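L-amino acid deaminase (PDB 5I39) probably catalyses the FAD-dependent oxidative deamination of L-amino acids, as a membrane-bound flavoprotein oxidoreductase. Local coordinates at residues 82-87 / 120-124; 183-187 / 286-290; 279-285 / 327-332. The contacts are given in a common frame with arbitrary orientation. Residue numbers count along the deposited sequence, not the author numbering.

Interaction 1 (82-87 / 120-124); sequences QAISYK and GRVEV. With FAD (flavin-adenine dinucleotide), chain B; EDO (1,2-ethanediol), chain I.
This contact lies at the pyrimidine edge of the flavin pocket in an FAD-dependent oxidoreductase of the DAO family, where strand 82-83 of the large mixed sheet meets the cofactor. Gln82, extended at the start of 82-87, holds the isoalloxazine through its backbone: Gln82 N donates to FAD O4 at 3.0 Å, and FAD N3 donates to Gln82 O at 2.8 Å. The two segments do not pair as strands. Their CA atoms stay 8.4 Å apart at Ile84 and Arg121 and 9.3 Å at Tyr86 and Glu123, so side chains fill the gap. Alternation along strand 121-123 sends Arg121 and Glu123 toward 82-87 and Val122 away. Arg121 is extended (t, t, t), and its NE donates to Gln82 OE1 at 2.8 Å; Asn276 binds the same oxygen. A water accepts from Gln82 NE2 (3.0 Å) and Arg121 NH1 (2.8 Å). Ile84 CD1 lies over one face of the Arg121 guanidinium, and Ile84 CG2 packs 3.6 Å from Arg121 CD. Next along the strand, the t rotamer of Glu123 completes a salt bridge, Arg121 NH2 to Glu123 OE1 at 2.8 Å. The Tyr86 ring (chi1 t) flanks this pair, its CD2 3.5 Å from Arg121 NH2 and 3.3 Å from Glu123 OE1. Lys87, with left-handed backbone angles, salt-bridges Asp130, while a second water joins Tyr86 OH (2.6 Å) to Glu123 O (2.8 Å).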
loop_
_atom_site.group_PDB
_atom_site.type_symbol
_atom_site.label_atom_id
_atom_site.label_comp_id
_atom_site.label_asym_id
_atom_site.label_seq_id
_atom_site.Cartn_x
_atom_site.Cartn_y
_atom_site.Cartn_z
ATOM N N GLN A 82 5.064 6.038 0.844
ATOM C CA GLN A 82 6.340 5.688 0.224
ATOM C C GLN A 82 6.301 4.279 -0.360
ATOM O O GLN A 82 5.725 3.357 0.226
ATOM C CB GLN A 82 7.503 5.852 1.206
ATOM C CG GLN A 82 7.508 4.919 2.405
ATOM C CD GLN A 82 8.607 5.263 3.396
ATOM O OE1 GLN A 82 9.597 5.914 3.046
ATOM N NE2 GLN A 82 8.447 4.821 4.636
ATOM N N ALA A 83 6.914 4.141 -1.532
ATOM C CA ALA A 83 7.057 2.861 -2.217
ATOM C C ALA A 83 8.538 2.526 -2.226
ATOM O O ALA A 83 9.315 3.105 -2.991
ATOM C CB ALA A 83 6.493 2.927 -3.628
ATOM N N ILE A 84 8.929 1.614 -1.337
ATOM C CA ILE A 84 10.342 1.345 -1.080
ATOM C C ILE A 84 10.629 -0.144 -1.060
ATOM O O ILE A 84 9.770 -0.950 -0.694
ATOM C CB ILE A 84 10.843 2.014 0.236
ATOM C CG1 ILE A 84 10.293 1.326 1.499
ATOM C CG2 ILE A 84 10.506 3.500 0.226
ATOM C CD1 ILE A 84 10.886 1.846 2.795
ATOM N N SER A 85 11.852 -0.492 -1.453
ATOM C CA SER A 85 12.396 -1.832 -1.232
ATOM C C SER A 85 13.439 -1.874 -0.115
ATOM O O SER A 85 13.920 -2.957 0.214
ATOM C CB SER A 85 13.019 -2.371 -2.517
ATOM O OG SER A 85 14.138 -1.592 -2.902
ATOM N N TYR A 86 13.757 -0.723 0.485
ATOM C CA TYR A 86 14.849 -0.612 1.463
ATOM C C TYR A 86 14.680 -1.591 2.623
ATOM O O TYR A 86 13.623 -1.624 3.248
ATOM C CB TYR A 86 14.927 0.818 2.015
ATOM C CG TYR A 86 16.279 1.226 2.561
ATOM C CD1 TYR A 86 17.395 1.258 1.734
ATOM C CD2 TYR A 86 16.431 1.658 3.882
ATOM C CE1 TYR A 86 18.632 1.658 2.213
ATOM C CE2 TYR A 86 17.667 2.063 4.367
ATOM C CZ TYR A 86 18.759 2.057 3.529
ATOM O OH TYR A 86 19.974 2.467 3.992
ATOM N N LYS A 87 15.735 -2.375 2.873
ATOM C CA LYS A 87 15.794 -3.388 3.940
ATOM C C LYS A 87 14.817 -4.561 3.782
ATOM O O LYS A 87 14.686 -5.376 4.690
ATOM C CB LYS A 87 15.625 -2.756 5.336
ATOM C CG LYS A 87 16.777 -1.880 5.788
ATOM C CD LYS A 87 16.556 -1.438 7.226
ATOM C CE LYS A 87 17.785 -0.788 7.828
ATOM N NZ LYS A 87 17.576 -0.401 9.249
ATOM N N GLY A 120 13.009 9.417 -4.661
ATOM C CA GLY A 120 14.263 9.246 -3.941
ATOM C C GLY A 120 14.090 9.409 -2.442
ATOM O O GLY A 120 13.334 10.266 -1.972
ATOM N N ARG A 121 14.809 8.580 -1.692
ATOM C CA ARG A 121 14.668 8.493 -0.242
ATOM C C ARG A 121 16.031 8.362 0.405
ATOM O O ARG A 121 16.796 7.464 0.059
ATOM C CB ARG A 121 13.810 7.287 0.137
ATOM C CG ARG A 121 13.639 7.049 1.630
ATOM C CD ARG A 121 12.738 5.851 1.837
ATOM N NE ARG A 121 12.401 5.598 3.237
ATOM C CZ ARG A 121 13.168 4.944 4.111
ATOM N NH1 ARG A 121 12.734 4.776 5.353
ATOM N NH2 ARG A 121 14.363 4.458 3.769
ATOM N N VAL A 122 16.304 9.246 1.362
ATOM C CA VAL A 122 17.553 9.186 2.121
ATOM C C VAL A 122 17.240 8.792 3.556
ATOM O O VAL A 122 16.415 9.413 4.230
ATOM C CB VAL A 122 18.408 10.479 2.063
ATOM C CG1 VAL A 122 18.980 10.668 0.666
ATOM C CG2 VAL A 122 17.640 11.719 2.507
ATOM N N GLU A 123 17.887 7.717 4.005
ATOM C CA GLU A 123 17.756 7.256 5.384
ATOM C C GLU A 123 19.133 7.238 6.031
ATOM O O GLU A 123 19.994 6.436 5.663
ATOM C CB GLU A 123 17.103 5.877 5.488
ATOM C CG GLU A 123 16.952 5.444 6.943
ATOM C CD GLU A 123 16.152 4.177 7.163
ATOM O OE1 GLU A 123 15.456 3.707 6.244
ATOM O OE2 GLU A 123 16.218 3.657 8.298
ATOM N N VAL A 124 19.337 8.126 6.997
ATOM C CA VAL A 124 20.568 8.133 7.780
ATOM C C VAL A 124 20.492 6.976 8.785
ATOM O O VAL A 124 19.498 6.857 9.499
ATOM C CB VAL A 124 20.762 9.488 8.489
ATOM C CG1 VAL A 124 21.923 9.442 9.476
ATOM C CG2 VAL A 124 20.983 10.591 7.462
HETATM P PA FAD B . -8.099 -1.642 2.771
HETATM O O1A FAD B . -8.353 -1.422 4.267
HETATM O O2A FAD B . -7.694 -0.390 2.017
HETATM O O5B FAD B . -9.392 -2.193 2.027
HETATM C C5B FAD B . -10.111 -3.335 2.468
HETATM C C4B FAD B . -11.571 -3.032 2.184
HETATM O O4B FAD B . -12.349 -4.216 2.450
HETATM C C3B FAD B . -12.114 -1.927 3.093
HETATM O O3B FAD B . -12.546 -0.821 2.301
HETATM C C2B FAD B . -13.241 -2.639 3.855
HETATM O O2B FAD B . -14.354 -1.780 4.167
HETATM C C1B FAD B . -13.606 -3.780 2.922
HETATM N N9A FAD B . -14.240 -4.942 3.554
HETATM C C8A FAD B . -13.805 -5.606 4.606
HETATM N N7A FAD B . -14.592 -6.664 4.894
HETATM C C5A FAD B . -15.550 -6.633 3.977
HETATM C C6A FAD B . -16.728 -7.443 3.679
HETATM N N6A FAD B . -17.035 -8.508 4.446
HETATM N N1A FAD B . -17.494 -7.107 2.622
HETATM C C2A FAD B . -17.189 -6.065 1.838
HETATM N N3A FAD B . -16.142 -5.261 2.057
HETATM C C4A FAD B . -15.323 -5.516 3.085
HETATM N N1 FAD B . 1.884 0.906 2.327
HETATM C C2 FAD B . 2.854 1.348 1.521
HETATM O O2 FAD B . 3.127 0.672 0.513
HETATM N N3 FAD B . 3.522 2.495 1.796
HETATM C C4 FAD B . 3.303 3.254 2.876
HETATM O O4 FAD B . 3.924 4.291 3.058
HETATM C C4X FAD B . 2.268 2.827 3.828
HETATM N N5 FAD B . 1.997 3.488 4.986
HETATM C C5X FAD B . 0.927 3.149 5.713
HETATM C C6 FAD B . 0.497 3.939 6.781
HETATM C C7 FAD B . -0.650 3.635 7.509
HETATM C C7M FAD B . -1.119 4.539 8.626
HETATM C C8 FAD B . -1.428 2.436 7.166
HETATM C C8M FAD B . -2.698 2.077 7.899
HETATM C C9 FAD B . -0.987 1.632 6.113
HETATM C C9A FAD B . 0.155 1.937 5.382
HETATM N N10 FAD B . 0.596 1.127 4.327
HETATM C C10 FAD B . 1.571 1.586 3.445
HETATM C "C1'" FAD B . -0.071 -0.119 4.008
HETATM C "C2'" FAD B . -1.146 0.008 2.987
HETATM O "O2'" FAD B . -1.888 1.195 3.242
HETATM C "C3'" FAD B . -2.018 -1.239 3.096
HETATM O "O3'" FAD B . -1.213 -2.448 3.077
HETATM C "C4'" FAD B . -3.033 -1.355 1.984
HETATM O "O4'" FAD B . -3.770 -0.125 1.857
HETATM C "C5'" FAD B . -3.986 -2.498 2.281
HETATM O "O5'" FAD B . -4.946 -2.510 1.223
HETATM P P FAD B . -6.249 -3.461 1.368
HETATM O O1P FAD B . -7.029 -3.316 0.097
HETATM O O2P FAD B . -5.820 -4.832 1.848
HETATM O O3P FAD B . -7.021 -2.832 2.652
HETATM C C1 EDO I . 16.964 6.119 11.491
HETATM O O1 EDO I . 17.831 5.174 10.863
HETATM C C2 EDO I . 15.964 6.621 10.460
HETATM O O2 EDO I . 15.152 5.546 9.967
HETATM O O HOH W 1 10.470 6.229 6.271
HETATM O O HOH W 2 20.225 3.676 6.330
HETATM O O HOH W 3 18.833 2.721 8.468
#

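Interaction 2 (183-187 / 286-290); sequences SFDPE and REQAD
Residues 183-187 leave a strand in extended conformation and turn toward helix 189-199, while 286-290 runs off the end of strand 283-287. Their end-to-end directions differ by 56°, and the closest CA pair is Asp185 with Gln288 at 6.1 Å. Ser183 points its t-rotamer hydroxyl across the gap, and Arg286 NH1 donates to Ser183 OG at 2.8 Å. Phe184 turns the other way, its side chain packing near FAD and meeting Trp103 edge-to-face; its carbonyl lies over the Arg286 guanidinium, with Phe184 O 3.5 Å from Arg286 NH1. Asp185 (chi1 m) grips both halves of the second segment. Its OD1 forms a salt bridge with Arg286 NH1 at 2.9 Å, and its OD2 accepts from Ala289 N, also at 2.9 Å; OD2 also forms a salt bridge with Arg23. Pro186, at helix-like backbone angles, sets its CD 4.0 Å from Arg286 NH2. Glu187 comes alongside Gln288 but has salt bridges to Arg16 and Arg23. To reach these partners the Arg286 side chain runs t, t and then bends at chi3 (p), so that NH2 can also bind Tyr80 O. A buried arginine thus ties the end of strand 283-287 to the 183-187 turn and to Tyr80 O, beside the FAD pocket with its binding residues Tyr80 and Gly81 and the nearby Phe184.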
loop_
_atom_site.group_PDB
_atom_site.type_symbol
_atom_site.label_atom_id
_atom_site.label_comp_id
_atom_site.label_asym_id
_atom_site.label_seq_id
_atom_site.Cartn_x
_atom_site.Cartn_y
_atom_site.Cartn_z
ATOM N N SER A 183 6.717 7.750 -4.441
ATOM C CA SER A 183 5.828 8.533 -3.604
ATOM C C SER A 183 4.437 8.478 -4.209
ATOM O O SER A 183 4.295 8.594 -5.420
ATOM C CB SER A 183 6.311 9.979 -3.584
ATOM O OG SER A 183 5.408 10.839 -2.916
ATOM N N PHE A 184 3.423 8.304 -3.370
ATOM C CA PHE A 184 2.019 8.409 -3.795
ATOM C C PHE A 184 1.225 9.005 -2.645
ATOM O O PHE A 184 1.559 8.801 -1.480
ATOM C CB PHE A 184 1.389 7.089 -4.333
ATOM C CG PHE A 184 1.937 5.805 -3.741
ATOM C CD1 PHE A 184 2.291 5.689 -2.395
ATOM C CD2 PHE A 184 2.046 4.667 -4.543
ATOM C CE1 PHE A 184 2.785 4.496 -1.886
ATOM C CE2 PHE A 184 2.533 3.473 -4.032
ATOM C CZ PHE A 184 2.909 3.391 -2.705
ATOM N N ASP A 185 0.178 9.749 -2.986
ATOM C CA ASP A 185 -0.545 10.547 -1.995
ATOM C C ASP A 185 -1.890 9.888 -1.690
ATOM O O ASP A 185 -2.659 9.600 -2.612
ATOM C CB ASP A 185 -0.773 11.974 -2.504
ATOM C CG ASP A 185 0.513 12.677 -2.930
ATOM O OD1 ASP A 185 1.626 12.227 -2.574
ATOM O OD2 ASP A 185 0.404 13.700 -3.640
ATOM N N PRO A 186 -2.205 9.678 -0.398
ATOM C CA PRO A 186 -3.417 8.926 -0.055
ATOM C C PRO A 186 -4.742 9.633 -0.340
ATOM O O PRO A 186 -5.780 8.981 -0.360
ATOM C CB PRO A 186 -3.234 8.649 1.434
ATOM C CG PRO A 186 -2.400 9.779 1.917
ATOM C CD PRO A 186 -1.434 10.039 0.805
ATOM N N GLU A 187 -4.704 10.934 -0.604
ATOM C CA GLU A 187 -5.905 11.658 -0.996
ATOM C C GLU A 187 -6.300 11.389 -2.449
ATOM O O GLU A 187 -7.399 11.767 -2.853
ATOM C CB GLU A 187 -5.721 13.160 -0.786
ATOM C CG GLU A 187 -5.456 13.561 0.662
ATOM C CD GLU A 187 -4.042 13.281 1.144
ATOM O OE1 GLU A 187 -3.098 13.316 0.324
ATOM O OE2 GLU A 187 -3.881 13.010 2.351
ATOM N N ARG A 286 7.922 13.309 3.725
ATOM C CA ARG A 286 7.800 12.972 2.311
ATOM C C ARG A 286 7.016 14.068 1.608
ATOM O O ARG A 286 5.872 14.340 1.974
ATOM C CB ARG A 286 7.071 11.641 2.137
ATOM C CG ARG A 286 6.791 11.288 0.685
ATOM C CD ARG A 286 5.900 10.078 0.557
ATOM N NE ARG A 286 4.562 10.291 1.101
ATOM C CZ ARG A 286 3.561 10.918 0.486
ATOM N NH1 ARG A 286 3.703 11.466 -0.723
ATOM N NH2 ARG A 286 2.403 11.009 1.106
ATOM N N GLU A 287 7.608 14.672 0.584
ATOM C CA GLU A 287 6.898 15.668 -0.208
ATOM C C GLU A 287 5.830 15.003 -1.069
ATOM O O GLU A 287 6.102 14.034 -1.775
ATOM C CB GLU A 287 7.852 16.450 -1.101
ATOM C CG GLU A 287 7.183 17.683 -1.692
ATOM C CD GLU A 287 8.047 18.461 -2.653
ATOM O OE1 GLU A 287 9.076 17.933 -3.116
ATOM O OE2 GLU A 287 7.670 19.609 -2.958
ATOM N N GLN A 288 4.618 15.549 -1.003
ATOM C CA GLN A 288 3.508 15.122 -1.848
ATOM C C GLN A 288 3.573 15.810 -3.209
ATOM O O GLN A 288 4.341 16.750 -3.411
ATOM C CB GLN A 288 2.180 15.446 -1.168
ATOM C CG GLN A 288 1.991 14.756 0.168
ATOM C CD GLN A 288 0.550 14.333 0.387
ATOM O OE1 GLN A 288 -0.375 15.149 0.356
ATOM N NE2 GLN A 288 0.346 13.067 0.585
ATOM N N ALA A 289 2.744 15.349 -4.141
ATOM C CA ALA A 289 2.781 15.848 -5.515
ATOM C C ALA A 289 2.406 17.326 -5.633
ATOM O O ALA A 289 2.813 17.986 -6.587
ATOM C CB ALA A 289 1.891 14.998 -6.411
ATOM N N ASP A 290 1.649 17.833 -4.658
ATOM C CA ASP A 290 1.262 19.249 -4.611
ATOM C C ASP A 290 2.158 20.129 -3.733
ATOM O O ASP A 290 1.834 21.289 -3.508
ATOM C CB ASP A 290 -0.208 19.379 -4.167
ATOM C CG ASP A 290 -0.446 18.938 -2.726
ATOM O OD1 ASP A 290 0.480 18.393 -2.086
ATOM O OD2 ASP A 290 -1.578 19.133 -2.239
#

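Interaction 3 (279-285 / 327-332); sequences LPGGIFF and KLKAEF. With EDO (1,2-ethanediol), chain G.
A helix end lies across a beta-hairpin here: strand 283-285 and helix 327-331 are almost perpendicular (86°, signed -86°), with axes 9.1 Å apart. Ile283 CA and Leu328 CA, 6.0 Å apart, are the closest such pair. Leu328 (t, p) is the central bump. Its CD1 sits in the hollow between Ile283 and Phe285, 3.9 Å from Ile283 CG2 and 3.4 Å from Phe285 CD2. In return, Ile283 pushes its CD1 to 3.7 Å from Glu331 CB, while the Glu331 carboxylate turns to Thr170 and Trp172. Just past the helix, Phe332 (chi1 m) takes the edge of Phe285 (chi1 p) against its ring face, a T-shaped pair with centroids 5.1 Å apart and planes at 81°. Leu279 CD1 meets the rim of that ring, 3.8 Å from Phe332 CE2. At the other end, Lys327 NZ reaches the carbonyl edge of the Gly281-Gly282 turn and donates to Gly281 O at 2.8 Å. This is helix-on-sheet packing: the last turn of helix 318-331 crosses the hairpin of strands 276-279 and 283-287.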
loop_
_atom_site.group_PDB
_atom_site.type_symbol
_atom_site.label_atom_id
_atom_site.label_comp_id
_atom_site.label_asym_id
_atom_site.label_seq_id
_atom_site.Cartn_x
_atom_site.Cartn_y
_atom_site.Cartn_z
ATOM N N LEU A 279 15.459 10.140 9.399
ATOM C CA LEU A 279 16.627 10.465 10.220
ATOM C C LEU A 279 16.496 9.919 11.630
ATOM O O LEU A 279 15.376 9.759 12.129
ATOM C CB LEU A 279 16.815 11.982 10.322
ATOM C CG LEU A 279 16.897 12.748 9.004
ATOM C CD1 LEU A 279 16.782 14.245 9.234
ATOM C CD2 LEU A 279 18.191 12.413 8.282
ATOM N N PRO A 280 17.639 9.672 12.301
ATOM C CA PRO A 280 17.640 9.423 13.744
ATOM C C PRO A 280 16.874 10.501 14.504
ATOM O O PRO A 280 16.807 11.643 14.053
ATOM C CB PRO A 280 19.125 9.475 14.107
ATOM C CG PRO A 280 19.819 9.038 12.868
ATOM C CD PRO A 280 19.003 9.598 11.741
ATOM N N GLY A 281 16.312 10.125 15.646
ATOM C CA GLY A 281 15.414 10.998 16.402
ATOM C C GLY A 281 13.980 10.972 15.897
ATOM O O GLY A 281 13.180 11.828 16.272
ATOM N N GLY A 282 13.657 9.992 15.055
ATOM C CA GLY A 282 12.306 9.798 14.541
ATOM C C GLY A 282 11.787 10.897 13.634
ATOM O O GLY A 282 10.624 11.272 13.733
ATOM N N ILE A 283 12.644 11.403 12.748
ATOM C CA ILE A 283 12.273 12.490 11.837
ATOM C C ILE A 283 12.023 11.898 10.450
ATOM O O ILE A 283 12.948 11.410 9.793
ATOM C CB ILE A 283 13.355 13.588 11.783
ATOM C CG1 ILE A 283 13.605 14.140 13.195
ATOM C CG2 ILE A 283 12.933 14.711 10.838
ATOM C CD1 ILE A 283 14.847 14.995 13.334
ATOM N N PHE A 284 10.762 11.951 10.020
ATOM C CA PHE A 284 10.323 11.326 8.774
ATOM C C PHE A 284 9.424 12.281 8.020
ATOM O O PHE A 284 8.420 12.732 8.568
ATOM C CB PHE A 284 9.546 10.037 9.058
ATOM C CG PHE A 284 10.262 9.093 9.973
ATOM C CD1 PHE A 284 11.395 8.419 9.540
ATOM C CD2 PHE A 284 9.824 8.891 11.278
ATOM C CE1 PHE A 284 12.079 7.559 10.385
ATOM C CE2 PHE A 284 10.501 8.030 12.129
ATOM C CZ PHE A 284 11.628 7.359 11.680
ATOM N N PHE A 285 9.764 12.586 6.772
ATOM C CA PHE A 285 8.857 13.352 5.927
ATOM C C PHE A 285 8.977 12.981 4.462
ATOM O O PHE A 285 9.988 12.423 4.024
ATOM C CB PHE A 285 9.023 14.863 6.126
ATOM C CG PHE A 285 10.385 15.393 5.782
ATOM C CD1 PHE A 285 10.708 15.742 4.476
ATOM C CD2 PHE A 285 11.337 15.585 6.778
ATOM C CE1 PHE A 285 11.962 16.258 4.168
ATOM C CE2 PHE A 285 12.590 16.094 6.477
ATOM C CZ PHE A 285 12.902 16.437 5.172
ATOM N N LYS A 327 10.094 18.904 16.607
ATOM C CA LYS A 327 11.451 18.429 16.310
ATOM C C LYS A 327 11.735 18.389 14.806
ATOM O O LYS A 327 12.866 18.625 14.401
ATOM C CB LYS A 327 11.809 17.129 17.034
ATOM C CG LYS A 327 11.017 15.901 16.672
ATOM C CD LYS A 327 11.478 14.723 17.519
ATOM C CE LYS A 327 10.549 13.532 17.397
ATOM N NZ LYS A 327 10.609 12.935 16.040
ATOM N N LEU A 328 10.708 18.156 13.986
ATOM C CA LEU A 328 10.839 18.320 12.528
ATOM C C LEU A 328 11.272 19.747 12.174
ATOM O O LEU A 328 12.199 19.952 11.385
ATOM C CB LEU A 328 9.523 17.984 11.817
ATOM C CG LEU A 328 9.434 18.269 10.309
ATOM C CD1 LEU A 328 10.453 17.452 9.531
ATOM C CD2 LEU A 328 8.029 17.998 9.796
ATOM N N LYS A 329 10.582 20.721 12.760
ATOM C CA LYS A 329 10.878 22.135 12.531
ATOM C C LYS A 329 12.243 22.556 13.074
ATOM O O LYS A 329 12.905 23.406 12.481
ATOM C CB LYS A 329 9.776 23.006 13.137
ATOM C CG LYS A 329 8.455 22.879 12.399
ATOM C CD LYS A 329 7.294 23.436 13.200
ATOM C CE LYS A 329 5.979 23.184 12.484
ATOM N NZ LYS A 329 4.814 23.668 13.260
ATOM N N ALA A 330 12.661 21.963 14.189
ATOM C CA ALA A 330 13.996 22.220 14.738
ATOM C C ALA A 330 15.091 21.710 13.797
ATOM O O ALA A 330 16.109 22.369 13.610
ATOM C CB ALA A 330 14.145 21.587 16.111
ATOM N N GLU A 331 14.867 20.544 13.195
ATOM C CA GLU A 331 15.842 19.958 12.275
ATOM C C GLU A 331 15.816 20.615 10.895
ATOM O O GLU A 331 16.860 20.755 10.258
ATOM C CB GLU A 331 15.631 18.447 12.162
ATOM C CG GLU A 331 16.662 17.713 11.304
ATOM C CD GLU A 331 18.104 17.963 11.718
ATOM O OE1 GLU A 331 18.377 18.117 12.930
ATOM O OE2 GLU A 331 18.974 18.010 10.825
ATOM N N PHE A 332 14.623 20.995 10.439
ATOM C CA PHE A 332 14.434 21.677 9.158
ATOM C C PHE A 332 13.585 22.930 9.371
ATOM O O PHE A 332 12.358 22.881 9.234
ATOM C CB PHE A 332 13.773 20.736 8.145
ATOM C CG PHE A 332 14.709 19.711 7.577
ATOM C CD1 PHE A 332 15.497 20.012 6.472
ATOM C CD2 PHE A 332 14.813 18.449 8.149
ATOM C CE1 PHE A 332 16.369 19.070 5.944
ATOM C CE2 PHE A 332 15.687 17.505 7.627
ATOM C CZ PHE A 332 16.464 17.817 6.525
HETATM C C1 EDO G . 3.760 22.239 16.430
HETATM O O1 EDO G . 4.971 22.464 15.705
HETATM C C2 EDO G . 3.011 23.554 16.628
HETATM O O2 EDO G . 2.728 24.211 15.384
#

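Overall arrangement
All three interactions are built around the same large mixed sheet, their centres about 15 Å (1 and 2), 16 Å (1 and 3) and 18 Å (2 and 3) apart. Interaction 1 closes before the others open; interactions 2 and 3 then alternate along the chain and share strand 283-287, Phe285 leading straight into Arg286. Interaction 1 meets interaction 2 beside the flavin, where Ala83 CB lies 3.7 Å from Phe184 CZ, and it meets interaction 3 where Val124 CG2 lies 3.4 Å from Leu279 CD2. Together they run from the flavin-binding Gln82, by way of strands 117-123 and 283-287, to helix 318-331, so the cofactor pocket wall and that helix are tied to one sheet.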